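Local coordinates for protein serpin-12 (Manduca sexta, PDB 6CJ7) that controls the prophenoloxidase activation system in larval hemolymph, probably by inhibiting serine proteases in the manner of the serpin family, at residues 20-25 / 369-374; 39-44 / 75-80; 126-131 / 164-169. One frame throughout, in Å; residues are numbered along the deposited sequence.

Interaction 1 (20-25 / 369-374); sequences FGVNVF and SIPLFM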
loop_
_atom_site.group_PDB
_atom_site.type_symbol
_atom_site.label_atom_id
_atom_site.label_comp_id
_atom_site.label_asym_id
_atom_site.label_seq_id
_atom_site.Cartn_x
_atom_site.Cartn_y
_atom_site.Cartn_z
ATOM N N PHE A 20 -10.484 -4.544 2.835
ATOM C CA PHE A 20 -10.070 -4.205 4.198
ATOM C C PHE A 20 -8.984 -3.131 4.185
ATOM O O PHE A 20 -9.066 -2.131 4.917
ATOM C CB PHE A 20 -9.571 -5.444 4.943
ATOM C CG PHE A 20 -9.045 -5.130 6.314
ATOM C CD1 PHE A 20 -9.916 -4.803 7.324
ATOM C CD2 PHE A 20 -7.687 -5.137 6.573
ATOM C CE1 PHE A 20 -9.448 -4.488 8.592
ATOM C CE2 PHE A 20 -7.207 -4.822 7.841
ATOM C CZ PHE A 20 -8.097 -4.507 8.845
ATOM N N GLY A 21 -7.948 -3.336 3.365
ATOM C CA GLY A 21 -6.856 -2.376 3.293
ATOM C C GLY A 21 -7.295 -1.007 2.802
ATOM O O GLY A 21 -6.790 0.015 3.267
ATOM N N VAL A 22 -8.227 -0.964 1.838
ATOM C CA VAL A 22 -8.759 0.333 1.407
ATOM C C VAL A 22 -9.505 1.018 2.550
ATOM O O VAL A 22 -9.369 2.233 2.754
ATOM C CB VAL A 22 -9.654 0.168 0.166
ATOM C CG1 VAL A 22 -10.268 1.505 -0.239
ATOM C CG2 VAL A 22 -8.845 -0.372 -0.985
ATOM N N ASN A 23 -10.314 0.253 3.300
ATOM C CA ASN A 23 -11.024 0.802 4.456
ATOM C C ASN A 23 -10.047 1.357 5.490
ATOM O O ASN A 23 -10.289 2.420 6.078
ATOM C CB ASN A 23 -11.909 -0.272 5.094
ATOM C CG ASN A 23 -12.998 -0.788 4.163
ATOM O OD1 ASN A 23 -13.446 -0.093 3.261
ATOM N ND2 ASN A 23 -13.450 -2.018 4.414
ATOM N N VAL A 24 -8.940 0.645 5.730
ATOM C CA VAL A 24 -7.923 1.135 6.659
ATOM C C VAL A 24 -7.353 2.459 6.171
ATOM O O VAL A 24 -7.231 3.426 6.937
ATOM C CB VAL A 24 -6.816 0.086 6.856
ATOM C CG1 VAL A 24 -5.621 0.700 7.611
ATOM C CG2 VAL A 24 -7.376 -1.134 7.636
ATOM N N PHE A 25 -6.998 2.528 4.889
ATOM C CA PHE A 25 -6.446 3.769 4.347
ATOM C C PHE A 25 -7.428 4.918 4.505
ATOM O O PHE A 25 -7.049 6.020 4.914
ATOM C CB PHE A 25 -6.078 3.580 2.873
ATOM C CG PHE A 25 -5.552 4.838 2.214
ATOM C CD1 PHE A 25 -4.215 5.203 2.347
ATOM C CD2 PHE A 25 -6.396 5.650 1.475
ATOM C CE1 PHE A 25 -3.730 6.375 1.741
ATOM C CE2 PHE A 25 -5.919 6.833 0.874
ATOM C CZ PHE A 25 -4.587 7.182 1.004
ATOM N N SER A 369 -6.356 -6.444 -10.809
ATOM C CA SER A 369 -7.423 -5.473 -10.555
ATOM C C SER A 369 -7.527 -5.123 -9.076
ATOM O O SER A 369 -8.605 -5.185 -8.480
ATOM C CB SER A 369 -8.768 -5.976 -11.077
ATOM O OG SER A 369 -8.723 -6.158 -12.481
ATOM N N ILE A 370 -6.395 -4.732 -8.494
ATOM C CA ILE A 370 -6.349 -4.316 -7.087
ATOM C C ILE A 370 -5.477 -3.078 -6.953
ATOM O O ILE A 370 -4.555 -2.839 -7.744
ATOM C CB ILE A 370 -5.804 -5.429 -6.169
ATOM C CG1 ILE A 370 -4.421 -5.893 -6.620
ATOM C CG2 ILE A 370 -6.766 -6.605 -6.079
ATOM C CD1 ILE A 370 -3.678 -6.643 -5.525
ATOM N N PRO A 371 -5.769 -2.249 -5.946
ATOM C CA PRO A 371 -4.916 -1.090 -5.641
ATOM C C PRO A 371 -3.731 -1.499 -4.781
ATOM O O PRO A 371 -3.880 -1.849 -3.604
ATOM C CB PRO A 371 -5.872 -0.149 -4.893
ATOM C CG PRO A 371 -6.824 -1.097 -4.198
ATOM C CD PRO A 371 -7.018 -2.246 -5.163
ATOM N N LEU A 372 -2.543 -1.454 -5.370
ATOM C CA LEU A 372 -1.313 -1.774 -4.659
ATOM C C LEU A 372 -0.835 -0.627 -3.789
ATOM O O LEU A 372 -0.115 -0.869 -2.823
ATOM C CB LEU A 372 -0.195 -2.126 -5.641
ATOM C CG LEU A 372 -0.451 -3.376 -6.486
ATOM C CD1 LEU A 372 0.692 -3.582 -7.473
ATOM C CD2 LEU A 372 -0.586 -4.584 -5.577
ATOM N N PHE A 373 -1.176 0.609 -4.142
ATOM C CA PHE A 373 -0.730 1.784 -3.405
ATOM C C PHE A 373 -1.833 2.825 -3.509
ATOM O O PHE A 373 -2.435 2.995 -4.580
ATOM C CB PHE A 373 0.585 2.316 -4.016
ATOM C CG PHE A 373 1.529 2.952 -3.061
ATOM C CD1 PHE A 373 1.383 4.285 -2.710
ATOM C CD2 PHE A 373 2.638 2.265 -2.604
ATOM C CE1 PHE A 373 2.291 4.897 -1.849
ATOM C CE2 PHE A 373 3.540 2.854 -1.762
ATOM C CZ PHE A 373 3.371 4.179 -1.375
ATOM N N MET A 374 -2.106 3.509 -2.398
ATOM C CA MET A 374 -2.987 4.673 -2.397
ATOM C C MET A 374 -2.231 5.837 -1.779
ATOM O O MET A 374 -1.564 5.672 -0.753
ATOM C CB MET A 374 -4.293 4.416 -1.636
ATOM C CG MET A 374 -5.166 3.363 -2.288
ATOM S SD MET A 374 -6.705 3.126 -1.396
ATOM C CE MET A 374 -7.582 4.641 -1.799
#
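Met374 lies against Phe25, and this pair carries most of the contact between helix 19-31 and strand 370-377. The first kind of interaction is CH-pi. Met374 CB sits over one face of the Phe25 ring, 3.7 Å from its centroid and only 6° off the ring normal. Phe25 reaches the strand because its CG stands opposite the backbone N (chi1 178°).

The second is Met-aromatic. Met374 SD lies 4.5 Å from the same centroid, in an oblique position.

The third kind is apolar. The Met374 side chain bends at its last torsion (chi3 72°), which brings CE back to the ring, 3.6 Å from Phe25 CD2. Val22 CG2 meets Pro371 CG at 3.9 Å, and Val22 CG1 touches Met374 SD at 4.1 Å. Separately, Met374 O makes a van der Waals contact of 3.4 Å with Phe25 CE1.

Helix 19-31 is serpin helix A. It lies here against the sheet B region, strand 370-377 with its neighbours 36-38 and 359-365, so the contact joins the N-terminal helix to a C-terminal strand in the buried core. Leu36 and Ala38 also pack on Phe25.

All four touching residues are buried. They meet by dispersion, one CH-pi contact over the ring face and an oblique sulfur contact, without charge. The fit therefore rests on shape.

Interaction 2 (39-44 / 75-80); sequences SPFSIT and EIFKKV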
loop_
_atom_site.group_PDB
_atom_site.type_symbol
_atom_site.label_atom_id
_atom_site.label_comp_id
_atom_site.label_asym_id
_atom_site.label_seq_id
_atom_site.Cartn_x
_atom_site.Cartn_y
_atom_site.Cartn_z
ATOM N N SER A 39 -0.291 0.835 1.383
ATOM C CA SER A 39 -0.643 -0.203 0.415
ATOM C C SER A 39 -1.840 -1.005 0.897
ATOM O O SER A 39 -1.701 -1.775 1.856
ATOM C CB SER A 39 0.538 -1.140 0.182
ATOM O OG SER A 39 0.120 -2.248 -0.634
ATOM N N PRO A 40 -3.018 -0.894 0.271
ATOM C CA PRO A 40 -4.118 -1.802 0.641
ATOM C C PRO A 40 -3.741 -3.261 0.493
ATOM O O PRO A 40 -4.201 -4.101 1.282
ATOM C CB PRO A 40 -5.249 -1.404 -0.319
ATOM C CG PRO A 40 -4.939 0.048 -0.647
ATOM C CD PRO A 40 -3.433 0.096 -0.738
ATOM N N PHE A 41 -2.892 -3.579 -0.489
ATOM C CA PHE A 41 -2.399 -4.943 -0.663
ATOM C C PHE A 41 -1.636 -5.424 0.575
ATOM O O PHE A 41 -1.962 -6.478 1.147
ATOM C CB PHE A 41 -1.540 -4.992 -1.938
ATOM C CG PHE A 41 -0.835 -6.287 -2.162
ATOM C CD1 PHE A 41 -1.550 -7.437 -2.464
ATOM C CD2 PHE A 41 0.543 -6.362 -2.082
ATOM C CE1 PHE A 41 -0.898 -8.644 -2.674
ATOM C CE2 PHE A 41 1.203 -7.563 -2.295
ATOM C CZ PHE A 41 0.480 -8.703 -2.595
ATOM N N SER A 42 -0.644 -4.648 1.030
ATOM C CA SER A 42 0.166 -5.067 2.172
ATOM C C SER A 42 -0.671 -5.181 3.435
ATOM O O SER A 42 -0.450 -6.079 4.252
ATOM C CB SER A 42 1.303 -4.074 2.433
ATOM O OG SER A 42 2.109 -3.866 1.304
ATOM N N ILE A 43 -1.603 -4.253 3.634
ATOM C CA ILE A 43 -2.406 -4.283 4.856
ATOM C C ILE A 43 -3.334 -5.491 4.845
ATOM O O ILE A 43 -3.540 -6.140 5.878
ATOM C CB ILE A 43 -3.177 -2.960 5.017
ATOM C CG1 ILE A 43 -2.199 -1.808 5.207
ATOM C CG2 ILE A 43 -4.163 -3.054 6.177
ATOM C CD1 ILE A 43 -2.834 -0.430 5.117
ATOM N N THR A 44 -3.899 -5.823 3.681
ATOM C CA THR A 44 -4.743 -7.011 3.582
ATOM C C THR A 44 -3.922 -8.284 3.765
ATOM O O THR A 44 -4.362 -9.216 4.454
ATOM C CB THR A 44 -5.484 -7.015 2.235
ATOM O OG1 THR A 44 -6.215 -5.790 2.083
ATOM C CG2 THR A 44 -6.477 -8.172 2.170
ATOM N N GLU A 75 -6.027 -18.631 -1.624
ATOM C CA GLU A 75 -6.044 -18.856 -3.065
ATOM C C GLU A 75 -5.881 -17.550 -3.824
ATOM O O GLU A 75 -5.164 -17.496 -4.833
ATOM C CB GLU A 75 -7.340 -19.544 -3.479
ATOM C CG GLU A 75 -7.340 -21.034 -3.218
ATOM C CD GLU A 75 -6.070 -21.713 -3.715
ATOM O OE1 GLU A 75 -5.770 -21.625 -4.923
ATOM O OE2 GLU A 75 -5.364 -22.330 -2.895
ATOM N N ILE A 76 -6.562 -16.497 -3.368
ATOM C CA ILE A 76 -6.500 -15.218 -4.065
ATOM C C ILE A 76 -5.087 -14.663 -4.025
ATOM O O ILE A 76 -4.530 -14.260 -5.052
ATOM C CB ILE A 76 -7.517 -14.229 -3.470
ATOM C CG1 ILE A 76 -8.920 -14.559 -3.983
ATOM C CG2 ILE A 76 -7.136 -12.777 -3.799
ATOM C CD1 ILE A 76 -10.028 -13.994 -3.130
ATOM N N PHE A 77 -4.468 -14.650 -2.843
ATOM C CA PHE A 77 -3.166 -14.004 -2.779
ATOM C C PHE A 77 -2.056 -14.867 -3.350
ATOM O O PHE A 77 -1.058 -14.314 -3.829
ATOM C CB PHE A 77 -2.881 -13.543 -1.349
ATOM C CG PHE A 77 -3.715 -12.363 -0.966
ATOM C CD1 PHE A 77 -3.496 -11.131 -1.562
ATOM C CD2 PHE A 77 -4.778 -12.497 -0.097
ATOM C CE1 PHE A 77 -4.280 -10.041 -1.245
ATOM C CE2 PHE A 77 -5.572 -11.411 0.213
ATOM C CZ PHE A 77 -5.322 -10.186 -0.358
ATOM N N LYS A 78 -2.225 -16.193 -3.398
ATOM C CA LYS A 78 -1.254 -16.983 -4.141
ATOM C C LYS A 78 -1.217 -16.538 -5.595
ATOM O O LYS A 78 -0.136 -16.362 -6.171
ATOM C CB LYS A 78 -1.566 -18.481 -4.037
ATOM C CG LYS A 78 -0.544 -19.363 -4.759
ATOM C CD LYS A 78 -0.815 -20.845 -4.498
ATOM C CE LYS A 78 0.113 -21.718 -5.312
ATOM N NZ LYS A 78 -0.504 -22.075 -6.625
ATOM N N LYS A 79 -2.390 -16.299 -6.190
ATOM C CA LYS A 79 -2.418 -15.924 -7.601
ATOM C C LYS A 79 -1.924 -14.499 -7.802
ATOM O O LYS A 79 -1.214 -14.223 -8.774
ATOM C CB LYS A 79 -3.818 -16.082 -8.179
ATOM C CG LYS A 79 -3.793 -16.099 -9.695
ATOM C CD LYS A 79 -5.174 -16.129 -10.315
ATOM C CE LYS A 79 -5.055 -15.881 -11.802
ATOM N NZ LYS A 79 -4.219 -14.665 -12.035
ATOM N N VAL A 80 -2.287 -13.576 -6.899
ATOM C CA VAL A 80 -1.787 -12.204 -7.021
ATOM C C VAL A 80 -0.269 -12.195 -6.983
ATOM O O VAL A 80 0.397 -11.509 -7.781
ATOM C CB VAL A 80 -2.386 -11.320 -5.910
ATOM C CG1 VAL A 80 -1.686 -9.947 -5.886
ATOM C CG2 VAL A 80 -3.888 -11.175 -6.102
#
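Phe41 and Phe77 lie alongside each other between helix 40-51 and helix 70-85, pointing opposite ways. Phe41 CE1 comes to the edge of the Phe77 ring, near its plane, 3.8 Å from Phe77 CD1. Phe41 does not start out aimed at the other helix. Its CG lies opposite the backbone N (chi1 173°), which brings the end of the ring close to helix 70-85. The same CE1 also meets Val80 CG1 at 3.6 Å. Phe77 CG is anti to its own carbonyl carbon, beside the backbone N (chi1 -72°), and this sets its ring between Phe41 and Thr44.

Thr44 CG2 meets the tip of that ring obliquely, 3.4 Å from Phe77 CZ. The Thr44 rotamer divides the residue's work. The methyl faces Phe77, while OG1 turns back and donates to Pro40 O at 2.7 Å. Pro40 O is thus held twice, by Thr44 N and Thr44 OG1, one on each side of its plane. Thr44 OG1 also bonds Gly21 N of helix 19-31.

Cut back to alanine, Phe77 would probably leave a gap beside Phe41 CE1 and the Thr44 methyl without its aromatic partner.

Ile370 of strand 370-377 touches Phe41 and Val80. At the helix start, Ser39 is the N-cap: its OG accepts from Ser42 N at 3.0 Å. The axes of 40-44 and 75-80 come no closer than 12.5 Å, and the two Phe rings span much of that distance. In the serpin fold these helices correspond to helix B, buried behind the large sheet, and helix D on its outer side.

Interaction 3 (126-131 / 164-169); sequences TYFGKP and QMVMVN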
loop_
_atom_site.group_PDB
_atom_site.type_symbol
_atom_site.label_atom_id
_atom_site.label_comp_id
_atom_site.label_asym_id
_atom_site.label_seq_id
_atom_site.Cartn_x
_atom_site.Cartn_y
_atom_site.Cartn_z
ATOM N N THR A 126 12.785 -15.582 16.141
ATOM C CA THR A 126 13.516 -14.360 16.462
ATOM C C THR A 126 13.727 -14.267 17.964
ATOM O O THR A 126 12.779 -14.446 18.734
ATOM C CB THR A 126 12.744 -13.129 15.966
ATOM O OG1 THR A 126 12.527 -13.239 14.555
ATOM C CG2 THR A 126 13.514 -11.843 16.267
ATOM N N TYR A 127 14.957 -13.980 18.389
ATOM C CA TYR A 127 15.225 -13.714 19.797
ATOM C C TYR A 127 15.133 -12.211 20.020
ATOM O O TYR A 127 15.853 -11.439 19.375
ATOM C CB TYR A 127 16.595 -14.246 20.236
ATOM C CG TYR A 127 16.923 -13.984 21.699
ATOM C CD1 TYR A 127 16.169 -14.557 22.722
ATOM C CD2 TYR A 127 17.990 -13.169 22.062
ATOM C CE1 TYR A 127 16.461 -14.321 24.049
ATOM C CE2 TYR A 127 18.291 -12.926 23.402
ATOM C CZ TYR A 127 17.522 -13.508 24.390
ATOM O OH TYR A 127 17.811 -13.274 25.726
ATOM N N PHE A 128 14.236 -11.799 20.916
ATOM C CA PHE A 128 14.020 -10.387 21.206
ATOM C C PHE A 128 14.713 -9.924 22.484
ATOM O O PHE A 128 14.587 -8.748 22.847
ATOM C CB PHE A 128 12.513 -10.085 21.292
ATOM C CG PHE A 128 11.782 -10.217 19.978
ATOM C CD1 PHE A 128 11.916 -9.242 18.994
ATOM C CD2 PHE A 128 10.951 -11.297 19.725
ATOM C CE1 PHE A 128 11.240 -9.357 17.779
ATOM C CE2 PHE A 128 10.275 -11.416 18.513
ATOM C CZ PHE A 128 10.422 -10.442 17.538
ATOM N N GLY A 129 15.439 -10.813 23.171
ATOM C CA GLY A 129 16.092 -10.457 24.420
ATOM C C GLY A 129 17.188 -9.421 24.283
ATOM O O GLY A 129 17.521 -8.758 25.269
ATOM N N LYS A 130 17.772 -9.284 23.090
ATOM C CA LYS A 130 18.663 -8.176 22.761
ATOM C C LYS A 130 17.907 -7.299 21.775
ATOM O O LYS A 130 17.961 -7.534 20.553
ATOM C CB LYS A 130 19.996 -8.640 22.166
ATOM C CG LYS A 130 20.916 -9.348 23.156
ATOM C CD LYS A 130 22.206 -9.818 22.491
ATOM C CE LYS A 130 23.146 -10.507 23.471
ATOM N NZ LYS A 130 23.708 -9.634 24.531
ATOM N N PRO A 131 17.178 -6.285 22.257
ATOM C CA PRO A 131 16.260 -5.551 21.367
ATOM C C PRO A 131 16.956 -4.802 20.247
ATOM O O PRO A 131 16.421 -4.771 19.136
ATOM C CB PRO A 131 15.546 -4.582 22.324
ATOM C CG PRO A 131 15.699 -5.185 23.683
ATOM C CD PRO A 131 17.019 -5.907 23.672
ATOM N N GLN A 164 6.382 -10.841 21.640
ATOM C CA GLN A 164 5.978 -12.156 21.158
ATOM C C GLN A 164 6.012 -12.267 19.644
ATOM O O GLN A 164 6.466 -13.285 19.111
ATOM C CB GLN A 164 4.574 -12.502 21.666
ATOM C CG GLN A 164 4.528 -12.550 23.184
ATOM C CD GLN A 164 3.344 -13.309 23.714
ATOM O OE1 GLN A 164 3.275 -13.591 24.917
ATOM N NE2 GLN A 164 2.408 -13.643 22.840
ATOM N N MET A 165 5.557 -11.239 18.926
ATOM C CA MET A 165 5.394 -11.367 17.486
ATOM C C MET A 165 5.436 -9.983 16.859
ATOM O O MET A 165 4.688 -9.098 17.274
ATOM C CB MET A 165 4.067 -12.065 17.139
ATOM C CG MET A 165 3.983 -12.512 15.706
ATOM S SD MET A 165 2.318 -13.087 15.285
ATOM C CE MET A 165 1.765 -13.845 16.785
ATOM N N VAL A 166 6.291 -9.810 15.860
ATOM C CA VAL A 166 6.383 -8.569 15.102
ATOM C C VAL A 166 6.025 -8.892 13.662
ATOM O O VAL A 166 6.721 -9.676 13.002
ATOM C CB VAL A 166 7.784 -7.951 15.187
ATOM C CG1 VAL A 166 7.863 -6.711 14.275
ATOM C CG2 VAL A 166 8.121 -7.586 16.616
ATOM N N MET A 167 4.946 -8.297 13.169
ATOM C CA MET A 167 4.552 -8.466 11.784
ATOM C C MET A 167 5.024 -7.270 10.964
ATOM O O MET A 167 4.828 -6.120 11.371
ATOM C CB MET A 167 3.040 -8.648 11.701
ATOM C CG MET A 167 2.560 -9.768 12.655
ATOM S SD MET A 167 0.932 -10.314 12.220
ATOM C CE MET A 167 1.271 -11.283 10.755
ATOM N N VAL A 168 5.665 -7.543 9.826
ATOM C CA VAL A 168 6.139 -6.493 8.922
ATOM C C VAL A 168 5.625 -6.755 7.515
ATOM O O VAL A 168 5.663 -7.883 7.010
ATOM C CB VAL A 168 7.683 -6.350 8.913
ATOM C CG1 VAL A 168 8.201 -6.017 10.273
ATOM C CG2 VAL A 168 8.359 -7.590 8.371
ATOM N N ASN A 169 5.120 -5.704 6.877
ATOM C CA ASN A 169 4.689 -5.782 5.486
ATOM C C ASN A 169 5.075 -4.464 4.847
ATOM O O ASN A 169 4.534 -3.416 5.219
ATOM C CB ASN A 169 3.189 -6.035 5.370
ATOM C CG ASN A 169 2.791 -7.370 5.964
ATOM O OD1 ASN A 169 2.528 -7.486 7.175
ATOM N ND2 ASN A 169 2.772 -8.403 5.115
#
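The loop that leads from strand 123-126 of the large serpin sheet into helix 131-145 lays Phe128 against Val166 of strand 165-174. In serpins this helix packs across the front of sheet A, and the loop brings the chain from the sheet to it. The contact is small, and its centre lies about 22 Å from the centre of the chain.

Val166 CG2 does the touching. It lies 3.8 Å from Phe128 CE1 and 3.8 Å from Phe128 CZ, at the far end of the ring, in an oblique position. The valine torsion decides which methyl this is: CG1 stands opposite the backbone N (chi1 175°), and CG2, opposite the carbonyl carbon, is left against the ring. Gln164 adds only its backbone: Gln164 O is a long 4.3 Å from Phe128 CE2. Its side chain packs on Phe105 and Gln314.

The Phe128 ring is also supported from within its own loop. Thr126 CG2 rests 3.6 Å above one face, offset toward the rim. Thr163, just before the 164-169 segment, touches Phe128 too.

Between loop and strand the contact is apolar. A buried ring end against one valine methyl gives no directional restraint of its own. Packing probably settles the place of the ring, while backbone bonds of Thr126 to Leu101 and Glu103 tie the start of the loop to the sheet.

Overall arrangement
Interactions 1 and 2 are neighbours, their centres 10 Å apart, and they touch directly: Ser39 OG lies 2.6 Å from Leu372 O, a probable hydrogen bond. Helix 40-51 is the link, reaching helix 19-31, strand 370-377 and helix 70-85. Interaction 3 lies farther out, about 26 Å from interaction 1 and 23 Å from interaction 2 between centres. It still meets 39-44 where Ser42 O packs on Asn169 CB. His320 bonds both Ser39 N and Asn169 O, an arrangement matching the shutter region of serpins, where the large sheet opens. Along the chain interaction 2 precedes interaction 3, and interaction 1 encloses both, joining an N-terminal helix to a C-terminal strand.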